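Long-range contacts in C2 toxin component I (Clostridium botulinum, PDB 2J3X), which is the enzymatic component of a binary toxin and ADP-ribosylates actin in the host cell: residues 395-406 and 418-429; 305-314 and 328-336. The protein carries 2 engineered substitutions. All coordinates share one frame; numbering follows the deposited sequence. Where two conformers were deposited one is given.

Interaction 1 pairs two neighbouring strands inside a mixed sheet; interaction 2 lies farther out, its centre about 19 Å from the chain centre against about 11 Å. Both are partly buried, half the touching residues of each being buried (12 of 24 and 5 of 10). Backbone hydrogen bonds and a buried salt bridge join 395-406 to 418-429, whereas 305-314 and 328-336 meet through aromatic edges and faces without a direct hydrogen bond; water bridges the segments in both. Helix 326-336 packs on the hairpin face carrying I403, V419 and I421, with I403 CD1 3.6 Å from W336 CB and V419 CG1 3.7 Å from L329 CD2. The 305-314 loop reaches the same face through F306 CZ, 3.6 Å from I421 CD1.

Interaction 1: residues 395-406 and 418-429; sequences NSTFKIFRITPI and QVVIDAEGIQNK
R402 and D422 face each other across an antiparallel beta hairpin, at a classic beta bulge where F401 and R402 together oppose D422. The bulge is evident in the backbone: F401 N donates to D422 O at 2.9 Å, R402 N reaches the same oxygen only weakly, and D422 N returns a bond to R402 O. Packing is tight here. The R402 side chain, with CG anti to its backbone N (chi1 -176°) and a bend at chi3, runs alongside D422 and presents NE and NH2 side-on to OD2, 2.9 Å from each; guanidinium and carboxylate are nearly coplanar, 16° apart. Both N-H groups therefore converge on one oxygen of a buried carboxylate, whose OD1 pairs with R366; R402 NH2 also bonds T142 O, which ties the hairpin to the other ADP-ribosyltransferase-family region. Water 2 links T404 OG1 with V420 O and, weakly, D422 OD2. Beside this pair, D422 CB lies over one face of the F401 ring, 3.8 Å from its centroid, a CH-pi contact. On the other face of the sheet I400, I403, V419 and I421 interlock, I421 CG2 lying 3.6 Å from I400 CG1, and helix 326-336 packs against this layer. Toward 425-429 the contact loosens: G425, Q427 and N428 are exposed, and water 1 accepts from T397 N near I426 O and N428 OD1. The last direct link in this looser part is a bent one, K429 N donating to T397 OG1 at 2.9 Å with an N-H...O angle of 144°.

Interaction 2: residues 305-314 and 328-336; sequences PFDLPSDFSF and KLNEFIDKW
Aromatic packing between a loop and a helix makes this contact: F306 and F314, from the loop that follows strand 295-301, pack on F332 and W336 of helix 326-336. Three edge-to-face pairs give the evidence. The edge of F332 points at the face of F306, their centroids 5.2 Å apart and planes at 76°. F306 in turn directs its own edge at the six-membered ring of W336, almost perpendicular at 87°, with CD1 over the ring centre. At the far end the F314 edge meets the face of F332, CZ lying 3.8 Å from F332 CG. F332 is thus edge donor to one ring and face acceptor to another; a chi1 of -179° swings its ring away from its own backbone N and out between the two loop phenylalanines. The four rings form an aromatic cluster that joins the 305-314 loop to a helix resting on the sheet of the ADP-ribosyltransferase-family domain; F363 of that sheet meets both F306 and F332. The F314 ring is sandwiched, with F312 CE1 on one face and L329 CD2 on the opposite face, the latter a CH-pi contact 3.9 Å from the centroid. K328 runs past F312, its CD 3.3 Å from S313 O, while its NZ pairs with D325. At the polar margin water 3 donates to F306 O and accepts from K335 NZ and from W336 NE1, 2.9 Å away.

Interaction 1: residues 395-406 and 418-429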
loop_
_atom_site.group_PDB
_atom_site.type_symbol
_atom_site.label_atom_id
_atom_site.label_comp_id
_atom_site.label_asym_id
_atom_site.label_seq_id
_atom_site.Cartn_x
_atom_site.Cartn_y
_atom_site.Cartn_z
ATOM N N ASN A 395 -18.463 10.560 -11.068
ATOM C CA ASN A 395 -17.628 11.727 -10.787
ATOM C C ASN A 395 -16.712 11.539 -9.564
ATOM O O ASN A 395 -16.365 12.517 -8.933
ATOM C CB ASN A 395 -18.498 12.984 -10.580
ATOM C CG ASN A 395 -19.275 13.375 -11.823
ATOM O OD1 ASN A 395 -18.703 13.474 -12.882
ATOM N ND2 ASN A 395 -20.584 13.625 -11.682
ATOM N N SER A 396 -16.360 10.316 -9.186
ATOM C CA SER A 396 -15.422 10.152 -8.054
ATOM C C SER A 396 -14.005 10.387 -8.601
ATOM O O SER A 396 -13.515 9.614 -9.442
ATOM C CB SER A 396 -15.518 8.724 -7.457
ATOM O OG SER A 396 -16.775 8.526 -6.765
ATOM N N THR A 397 -13.344 11.427 -8.095
ATOM C CA THR A 397 -12.063 11.829 -8.588
ATOM C C THR A 397 -11.031 11.502 -7.524
ATOM O O THR A 397 -11.319 11.614 -6.325
ATOM C CB THR A 397 -12.091 13.365 -8.848
ATOM O OG1 THR A 397 -13.214 13.651 -9.741
ATOM C CG2 THR A 397 -10.821 13.870 -9.427
ATOM N N PHE A 398 -9.846 11.127 -7.967
ATOM C CA PHE A 398 -8.742 10.711 -7.087
ATOM C C PHE A 398 -7.440 11.423 -7.492
ATOM O O PHE A 398 -7.275 11.832 -8.635
ATOM C CB PHE A 398 -8.509 9.183 -7.163
ATOM C CG PHE A 398 -9.615 8.393 -6.557
ATOM C CD1 PHE A 398 -9.629 8.135 -5.164
ATOM C CD2 PHE A 398 -10.682 7.946 -7.360
ATOM C CE1 PHE A 398 -10.678 7.378 -4.570
ATOM C CE2 PHE A 398 -11.754 7.256 -6.770
ATOM C CZ PHE A 398 -11.761 6.968 -5.403
ATOM N N LYS A 399 -6.546 11.611 -6.536
ATOM C CA LYS A 399 -5.238 12.173 -6.793
ATOM C C LYS A 399 -4.231 11.097 -6.401
ATOM O O LYS A 399 -4.300 10.566 -5.296
ATOM C CB LYS A 399 -5.000 13.427 -5.918
ATOM C CG LYS A 399 -3.648 14.056 -6.183
ATOM C CD LYS A 399 -3.671 15.563 -5.688
ATOM C CE LYS A 399 -2.269 16.090 -5.391
ATOM N NZ LYS A 399 -1.553 16.725 -6.562
ATOM N N ILE A 400 -3.341 10.716 -7.334
ATOM C CA ILE A 400 -2.279 9.797 -7.057
ATOM C C ILE A 400 -1.227 10.437 -6.211
ATOM O O ILE A 400 -0.743 11.524 -6.541
ATOM C CB ILE A 400 -1.593 9.368 -8.413
ATOM C CG1 ILE A 400 -2.714 8.732 -9.276
ATOM C CG2 ILE A 400 -0.447 8.424 -8.163
ATOM C CD1 ILE A 400 -2.239 8.387 -10.769
ATOM N N PHE A 401 -0.875 9.760 -5.125
ATOM C CA PHE A 401 0.191 10.303 -4.287
ATOM C C PHE A 401 1.404 9.407 -4.169
ATOM O O PHE A 401 2.436 9.843 -3.627
ATOM C CB PHE A 401 -0.410 10.761 -2.920
ATOM C CG PHE A 401 -0.855 9.623 -2.049
ATOM C CD1 PHE A 401 0.113 8.914 -1.225
ATOM C CD2 PHE A 401 -2.202 9.214 -2.044
ATOM C CE1 PHE A 401 -0.313 7.809 -0.416
ATOM C CE2 PHE A 401 -2.621 8.093 -1.227
ATOM C CZ PHE A 401 -1.681 7.400 -0.454
ATOM N N ARG A 402 1.355 8.166 -4.672
ATOM C CA ARG A 402 2.575 7.358 -4.724
ATOM C C ARG A 402 2.303 6.191 -5.657
ATOM O O ARG A 402 1.160 5.740 -5.783
ATOM C CB ARG A 402 2.888 6.803 -3.317
ATOM C CG ARG A 402 4.209 6.024 -3.245
ATOM C CD ARG A 402 4.486 5.579 -1.766
ATOM N NE ARG A 402 3.504 4.556 -1.349
ATOM C CZ ARG A 402 3.705 3.629 -0.395
ATOM N NH1 ARG A 402 4.840 3.622 0.326
ATOM N NH2 ARG A 402 2.771 2.686 -0.191
ATOM N N ILE A 403 3.357 5.730 -6.309
ATOM C CA ILE A 403 3.272 4.631 -7.248
ATOM C C ILE A 403 4.447 3.765 -6.955
ATOM O O ILE A 403 5.619 4.196 -7.008
ATOM C CB ILE A 403 3.344 5.124 -8.742
ATOM C CG1 ILE A 403 2.168 6.027 -9.036
ATOM C CG2 ILE A 403 3.273 3.892 -9.703
ATOM C CD1 ILE A 403 2.414 6.932 -10.288
ATOM N N THR A 404 4.140 2.509 -6.640
ATOM C CA THR A 404 5.137 1.534 -6.227
ATOM C C THR A 404 5.269 0.372 -7.228
ATOM O O THR A 404 4.295 -0.337 -7.449
ATOM C CB THR A 404 4.696 0.922 -4.875
ATOM O OG1 THR A 404 4.630 2.001 -3.897
ATOM C CG2 THR A 404 5.766 -0.046 -4.424
ATOM N N PRO A 405 6.460 0.154 -7.793
ATOM C CA PRO A 405 6.581 -1.016 -8.741
ATOM C C PRO A 405 6.592 -2.343 -7.973
ATOM O O PRO A 405 7.158 -2.414 -6.860
ATOM C CB PRO A 405 7.992 -0.835 -9.363
ATOM C CG PRO A 405 8.484 0.476 -8.878
ATOM C CD PRO A 405 7.726 0.864 -7.619
ATOM N N ILE A 406 6.038 -3.393 -8.577
ATOM C CA ILE A 406 6.066 -4.709 -7.981
ATOM C C ILE A 406 6.233 -5.720 -9.080
ATOM O O ILE A 406 6.136 -5.374 -10.272
ATOM C CB ILE A 406 4.742 -5.025 -7.243
ATOM C CG1 ILE A 406 3.536 -5.048 -8.229
ATOM C CG2 ILE A 406 4.484 -4.014 -6.089
ATOM C CD1 ILE A 406 2.304 -5.779 -7.667
ATOM N N GLN A 418 4.239 -4.780 -12.477
ATOM C CA GLN A 418 3.009 -4.008 -12.325
ATOM C C GLN A 418 3.252 -2.865 -11.359
ATOM O O GLN A 418 4.315 -2.776 -10.761
ATOM C CB GLN A 418 1.865 -4.876 -11.784
ATOM C CG GLN A 418 1.722 -6.216 -12.581
ATOM C CD GLN A 418 0.396 -6.911 -12.356
ATOM O OE1 GLN A 418 -0.191 -6.840 -11.273
ATOM N NE2 GLN A 418 -0.060 -7.666 -13.358
ATOM N N VAL A 419 2.273 -1.971 -11.244
ATOM C CA VAL A 419 2.487 -0.799 -10.355
ATOM C C VAL A 419 1.282 -0.667 -9.461
ATOM O O VAL A 419 0.109 -0.693 -9.946
ATOM C CB VAL A 419 2.724 0.517 -11.169
ATOM C CG1 VAL A 419 4.169 0.537 -11.842
ATOM C CG2 VAL A 419 1.532 0.801 -12.181
ATOM N N VAL A 420 1.558 -0.411 -8.159
ATOM C CA VAL A 420 0.478 -0.130 -7.210
ATOM C C VAL A 420 0.361 1.379 -7.041
ATOM O O VAL A 420 1.318 2.025 -6.592
ATOM C CB VAL A 420 0.846 -0.823 -5.850
ATOM C CG1 VAL A 420 -0.209 -0.497 -4.760
ATOM C CG2 VAL A 420 0.958 -2.373 -6.103
ATOM N N ILE A 421 -0.795 1.900 -7.436
ATOM C CA ILE A 421 -0.994 3.329 -7.562
ATOM C C ILE A 421 -1.848 3.774 -6.357
ATOM O O ILE A 421 -3.084 3.614 -6.339
ATOM C CB ILE A 421 -1.705 3.651 -8.908
ATOM C CG1 ILE A 421 -0.822 3.147 -10.091
ATOM C CG2 ILE A 421 -1.935 5.194 -9.013
ATOM C CD1 ILE A 421 -1.585 3.250 -11.443
ATOM N N ASP A 422 -1.201 4.369 -5.353
ATOM C CA ASP A 422 -1.926 4.860 -4.182
ATOM C C ASP A 422 -2.600 6.168 -4.555
ATOM O O ASP A 422 -1.949 7.113 -5.019
ATOM C CB ASP A 422 -0.915 5.173 -3.037
ATOM C CG ASP A 422 -0.453 3.921 -2.310
ATOM O OD1 ASP A 422 -1.281 3.002 -2.153
ATOM O OD2 ASP A 422 0.693 3.887 -1.831
ATOM N N ALA A 423 -3.900 6.259 -4.303
ATOM C CA ALA A 423 -4.620 7.478 -4.603
ATOM C C ALA A 423 -5.652 7.766 -3.517
ATOM O O ALA A 423 -6.190 6.851 -2.893
ATOM C CB ALA A 423 -5.286 7.419 -5.941
ATOM N N GLU A 424 -5.927 9.050 -3.362
ATOM C CA GLU A 424 -6.887 9.531 -2.301
ATOM C C GLU A 424 -7.980 10.343 -2.981
ATOM O O GLU A 424 -7.773 10.872 -4.098
ATOM C CB GLU A 424 -6.133 10.423 -1.301
ATOM C CG GLU A 424 -5.620 11.758 -1.988
ATOM C CD GLU A 424 -4.813 12.687 -1.099
ATOM O OE1 GLU A 424 -4.549 12.365 0.107
ATOM O OE2 GLU A 424 -4.437 13.746 -1.676
ATOM N N GLY A 425 -9.137 10.440 -2.340
ATOM C CA GLY A 425 -10.304 11.152 -2.902
ATOM C C GLY A 425 -10.127 12.650 -2.835
ATOM O O GLY A 425 -9.616 13.169 -1.837
ATOM N N ILE A 426 -10.488 13.342 -3.917
ATOM C CA ILE A 426 -10.459 14.810 -3.911
ATOM C C ILE A 426 -11.760 15.310 -4.544
ATOM O O ILE A 426 -12.511 14.474 -5.047
ATOM C CB ILE A 426 -9.256 15.357 -4.685
ATOM C CG1 ILE A 426 -9.272 14.831 -6.110
ATOM C CG2 ILE A 426 -7.970 14.971 -4.011
ATOM C CD1 ILE A 426 -8.245 15.617 -7.011
ATOM N N GLN A 427 -12.028 16.628 -4.513
ATOM C CA GLN A 427 -13.295 17.165 -5.043
ATOM C C GLN A 427 -13.590 16.666 -6.446
ATOM O O GLN A 427 -12.723 16.723 -7.322
ATOM C CB GLN A 427 -13.364 18.699 -5.049
ATOM C CG GLN A 427 -14.721 19.202 -5.578
ATOM C CD GLN A 427 -14.746 20.659 -6.029
ATOM O OE1 GLN A 427 -14.601 21.580 -5.220
ATOM N NE2 GLN A 427 -15.001 20.871 -7.318
ATOM N N ASN A 428 -14.831 16.175 -6.625
ATOM C CA ASN A 428 -15.386 15.767 -7.931
ATOM C C ASN A 428 -14.920 16.783 -8.958
ATOM O O ASN A 428 -15.051 18.013 -8.747
ATOM C CB ASN A 428 -16.927 15.825 -7.916
ATOM C CG ASN A 428 -17.573 14.854 -6.925
ATOM O OD1 ASN A 428 -16.908 14.017 -6.301
ATOM N ND2 ASN A 428 -18.898 14.966 -6.785
ATOM N N LYS A 429 -14.389 16.296 -10.069
ATOM C CA LYS A 429 -13.905 17.206 -11.099
ATOM C C LYS A 429 -15.092 17.937 -11.740
ATOM O O LYS A 429 -16.066 17.304 -12.180
ATOM C CB LYS A 429 -13.027 16.490 -12.127
ATOM C CG LYS A 429 -11.894 17.389 -12.656
ATOM C CD LYS A 429 -10.835 17.727 -11.558
ATOM C CE LYS A 429 -10.336 19.203 -11.626
ATOM N NZ LYS A 429 -11.412 20.230 -11.346
HETATM O O HOH W 1 -14.463 12.958 -6.012
HETATM O O HOH W 2 2.100 2.855 -3.983
#

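Interaction 2: residues 305-314 and 328-336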
loop_
_atom_site.group_PDB
_atom_site.type_symbol
_atom_site.label_atom_id
_atom_site.label_comp_id
_atom_site.label_asym_id
_atom_site.label_seq_id
_atom_site.Cartn_x
_atom_site.Cartn_y
_atom_site.Cartn_z
ATOM N N PRO A 305 -6.463 4.411 -19.456
ATOM C CA PRO A 305 -6.656 5.598 -18.617
ATOM C C PRO A 305 -5.455 6.529 -18.556
ATOM O O PRO A 305 -5.623 7.709 -18.181
ATOM C CB PRO A 305 -6.952 4.997 -17.207
ATOM C CG PRO A 305 -7.578 3.643 -17.519
ATOM C CD PRO A 305 -6.662 3.165 -18.692
ATOM N N PHE A 306 -4.252 6.049 -18.914
ATOM C CA PHE A 306 -3.050 6.892 -18.824
ATOM C C PHE A 306 -2.625 7.426 -20.211
ATOM O O PHE A 306 -1.509 7.863 -20.394
ATOM C CB PHE A 306 -1.947 6.035 -18.250
ATOM C CG PHE A 306 -2.324 5.461 -16.912
ATOM C CD1 PHE A 306 -2.356 6.299 -15.792
ATOM C CD2 PHE A 306 -2.816 4.155 -16.817
ATOM C CE1 PHE A 306 -2.778 5.780 -14.552
ATOM C CE2 PHE A 306 -3.232 3.627 -15.575
ATOM C CZ PHE A 306 -3.230 4.445 -14.471
ATOM N N ASP A 307 -3.491 7.233 -21.195
ATOM C CA ASP A 307 -3.130 7.570 -22.588
ATOM C C ASP A 307 -1.971 6.725 -23.067
ATOM O O ASP A 307 -1.045 7.219 -23.782
ATOM C CB ASP A 307 -2.784 9.060 -22.711
ATOM C CG ASP A 307 -3.996 9.953 -22.561
ATOM O OD1 ASP A 307 -5.128 9.441 -22.448
ATOM O OD2 ASP A 307 -3.835 11.203 -22.581
ATOM N N LEU A 308 -1.963 5.467 -22.649
ATOM C CA LEU A 308 -0.954 4.537 -23.103
ATOM C C LEU A 308 -1.638 3.427 -23.907
ATOM O O LEU A 308 -2.835 3.232 -23.772
ATOM C CB LEU A 308 -0.154 3.926 -21.924
ATOM C CG LEU A 308 0.720 4.942 -21.148
ATOM C CD1 LEU A 308 1.221 4.321 -19.853
ATOM C CD2 LEU A 308 1.933 5.388 -21.953
ATOM N N PRO A 309 -0.872 2.708 -24.727
ATOM C CA PRO A 309 -1.504 1.565 -25.451
ATOM C C PRO A 309 -2.130 0.611 -24.423
ATOM O O PRO A 309 -1.563 0.470 -23.339
ATOM C CB PRO A 309 -0.298 0.865 -26.097
ATOM C CG PRO A 309 0.698 1.908 -26.281
ATOM C CD PRO A 309 0.553 2.875 -25.083
ATOM N N SER A 310 -3.230 -0.078 -24.756
ATOM C CA SER A 310 -3.840 -0.956 -23.744
ATOM C C SER A 310 -2.844 -1.966 -23.210
ATOM O O SER A 310 -2.880 -2.305 -22.004
ATOM C CB SER A 310 -5.050 -1.703 -24.300
ATOM O OG SER A 310 -4.659 -2.391 -25.497
ATOM N N ASP A 311 -1.937 -2.446 -24.073
ATOM C CA ASP A 311 -1.037 -3.511 -23.704
ATOM C C ASP A 311 0.381 -3.002 -23.433
ATOM O O ASP A 311 1.358 -3.746 -23.534
ATOM C CB ASP A 311 -1.019 -4.592 -24.806
ATOM C CG ASP A 311 -0.688 -4.027 -26.189
ATOM O OD1 ASP A 311 -0.916 -2.814 -26.490
ATOM O OD2 ASP A 311 -0.227 -4.856 -27.025
ATOM N N PHE A 312 0.456 -1.742 -23.033
ATOM C CA PHE A 312 1.691 -1.159 -22.559
ATOM C C PHE A 312 2.344 -2.112 -21.570
ATOM O O PHE A 312 1.669 -2.573 -20.641
ATOM C CB PHE A 312 1.399 0.174 -21.841
ATOM C CG PHE A 312 2.651 0.830 -21.305
ATOM C CD1 PHE A 312 3.164 0.470 -20.033
ATOM C CD2 PHE A 312 3.327 1.767 -22.067
ATOM C CE1 PHE A 312 4.342 1.035 -19.562
ATOM C CE2 PHE A 312 4.479 2.350 -21.607
ATOM C CZ PHE A 312 5.013 1.986 -20.356
ATOM N N SER A 313 3.639 -2.357 -21.701
ATOM C CA SER A 313 4.301 -3.268 -20.741
ATOM C C SER A 313 5.492 -2.616 -20.099
ATOM O O SER A 313 6.261 -1.881 -20.777
ATOM C CB SER A 313 4.779 -4.546 -21.464
ATOM O OG SER A 313 5.545 -5.394 -20.607
ATOM N N PHE A 314 5.720 -2.975 -18.823
ATOM C CA PHE A 314 6.918 -2.556 -18.106
ATOM C C PHE A 314 8.064 -3.556 -18.124
ATOM O O PHE A 314 9.100 -3.348 -17.456
ATOM C CB PHE A 314 6.522 -2.279 -16.624
ATOM C CG PHE A 314 5.720 -1.025 -16.413
ATOM C CD1 PHE A 314 6.330 0.248 -16.512
ATOM C CD2 PHE A 314 4.380 -1.113 -16.068
ATOM C CE1 PHE A 314 5.605 1.422 -16.283
ATOM C CE2 PHE A 314 3.640 0.061 -15.833
ATOM C CZ PHE A 314 4.295 1.340 -15.919
ATOM N N LYS A 328 11.242 2.820 -17.949
ATOM C CA LYS A 328 9.809 3.020 -18.124
ATOM C C LYS A 328 9.124 3.247 -16.755
ATOM O O LYS A 328 8.196 4.057 -16.638
ATOM C CB LYS A 328 9.140 1.790 -18.782
ATOM C CG LYS A 328 9.371 1.683 -20.285
ATOM C CD LYS A 328 8.531 0.499 -20.809
ATOM C CE LYS A 328 8.494 0.483 -22.359
ATOM N NZ LYS A 328 9.857 0.249 -22.933
ATOM N N LEU A 329 9.530 2.468 -15.753
ATOM C CA LEU A 329 8.938 2.608 -14.422
ATOM C C LEU A 329 9.211 4.029 -13.935
ATOM O O LEU A 329 8.311 4.684 -13.436
ATOM C CB LEU A 329 9.541 1.601 -13.462
ATOM C CG LEU A 329 9.034 0.148 -13.652
ATOM C CD1 LEU A 329 9.892 -0.796 -12.799
ATOM C CD2 LEU A 329 7.535 0.042 -13.172
ATOM N N ASN A 330 10.442 4.509 -14.078
ATOM C CA ASN A 330 10.761 5.867 -13.607
ATOM C C ASN A 330 10.004 6.938 -14.332
ATOM O O ASN A 330 9.540 7.917 -13.703
ATOM C CB ASN A 330 12.273 6.159 -13.638
ATOM C CG ASN A 330 13.065 5.290 -12.640
ATOM O OD1 ASN A 330 12.551 4.868 -11.600
ATOM N ND2 ASN A 330 14.333 5.013 -12.974
ATOM N N GLU A 331 9.864 6.768 -15.654
ATOM C CA GLU A 331 9.118 7.731 -16.421
ATOM C C GLU A 331 7.680 7.807 -15.916
ATOM O O GLU A 331 7.132 8.891 -15.716
ATOM C CB GLU A 331 9.118 7.327 -17.905
ATOM C CG GLU A 331 10.488 7.601 -18.553
ATOM C CD GLU A 331 10.705 6.776 -19.817
ATOM O OE1 GLU A 331 9.740 6.117 -20.281
ATOM O OE2 GLU A 331 11.856 6.797 -20.330
ATOM N N PHE A 332 7.065 6.643 -15.769
ATOM C CA PHE A 332 5.657 6.588 -15.381
ATOM C C PHE A 332 5.438 7.157 -13.966
ATOM O O PHE A 332 4.493 7.906 -13.751
ATOM C CB PHE A 332 5.125 5.129 -15.452
ATOM C CG PHE A 332 3.674 5.016 -15.097
ATOM C CD1 PHE A 332 2.694 5.233 -16.088
ATOM C CD2 PHE A 332 3.273 4.669 -13.784
ATOM C CE1 PHE A 332 1.341 5.150 -15.788
ATOM C CE2 PHE A 332 1.887 4.571 -13.465
ATOM C CZ PHE A 332 0.918 4.853 -14.444
ATOM N N ILE A 333 6.308 6.770 -13.035
ATOM C CA ILE A 333 6.188 7.230 -11.640
ATOM C C ILE A 333 6.370 8.741 -11.600
ATOM O O ILE A 333 5.569 9.457 -10.948
ATOM C CB ILE A 333 7.199 6.508 -10.751
ATOM C CG1 ILE A 333 6.803 5.027 -10.650
ATOM C CG2 ILE A 333 7.308 7.191 -9.331
ATOM C CD1 ILE A 333 7.944 4.059 -10.218
ATOM N N ASP A 334 7.364 9.244 -12.338
ATOM C CA ASP A 334 7.648 10.697 -12.290
ATOM C C ASP A 334 6.508 11.519 -12.885
ATOM O O ASP A 334 6.127 12.599 -12.370
ATOM C CB ASP A 334 8.969 11.010 -12.983
ATOM C CG ASP A 334 10.172 10.586 -12.146
ATOM O OD1 ASP A 334 9.999 10.006 -11.044
ATOM O OD2 ASP A 334 11.284 10.822 -12.615
ATOM N N LYS A 335 5.945 11.010 -13.977
ATOM C CA LYS A 335 4.839 11.711 -14.613
ATOM C C LYS A 335 3.559 11.685 -13.786
ATOM O O LYS A 335 2.849 12.704 -13.651
ATOM C CB LYS A 335 4.559 11.125 -16.004
ATOM C CG LYS A 335 3.344 11.760 -16.649
ATOM C CD LYS A 335 3.167 11.278 -18.045
ATOM C CE LYS A 335 1.862 11.851 -18.562
ATOM N NZ LYS A 335 1.572 11.393 -19.989
ATOM N N TRP A 336 3.234 10.525 -13.232
ATOM C CA TRP A 336 1.852 10.328 -12.723
ATOM C C TRP A 336 1.701 10.573 -11.248
ATOM O O TRP A 336 0.586 10.747 -10.761
ATOM C CB TRP A 336 1.310 8.930 -13.102
ATOM C CG TRP A 336 0.947 8.909 -14.598
ATOM C CD1 TRP A 336 1.746 8.530 -15.649
ATOM C CD2 TRP A 336 -0.266 9.379 -15.162
ATOM N NE1 TRP A 336 1.079 8.748 -16.852
ATOM C CE2 TRP A 336 -0.166 9.230 -16.573
ATOM C CE3 TRP A 336 -1.459 9.866 -14.612
ATOM C CZ2 TRP A 336 -1.192 9.596 -17.419
ATOM C CZ3 TRP A 336 -2.492 10.215 -15.459
ATOM C CH2 TRP A 336 -2.332 10.107 -16.858
HETATM O O HOH W 3 1.366 8.490 -19.701
HETATM O O HOH W 4 -1.109 11.939 -21.286
#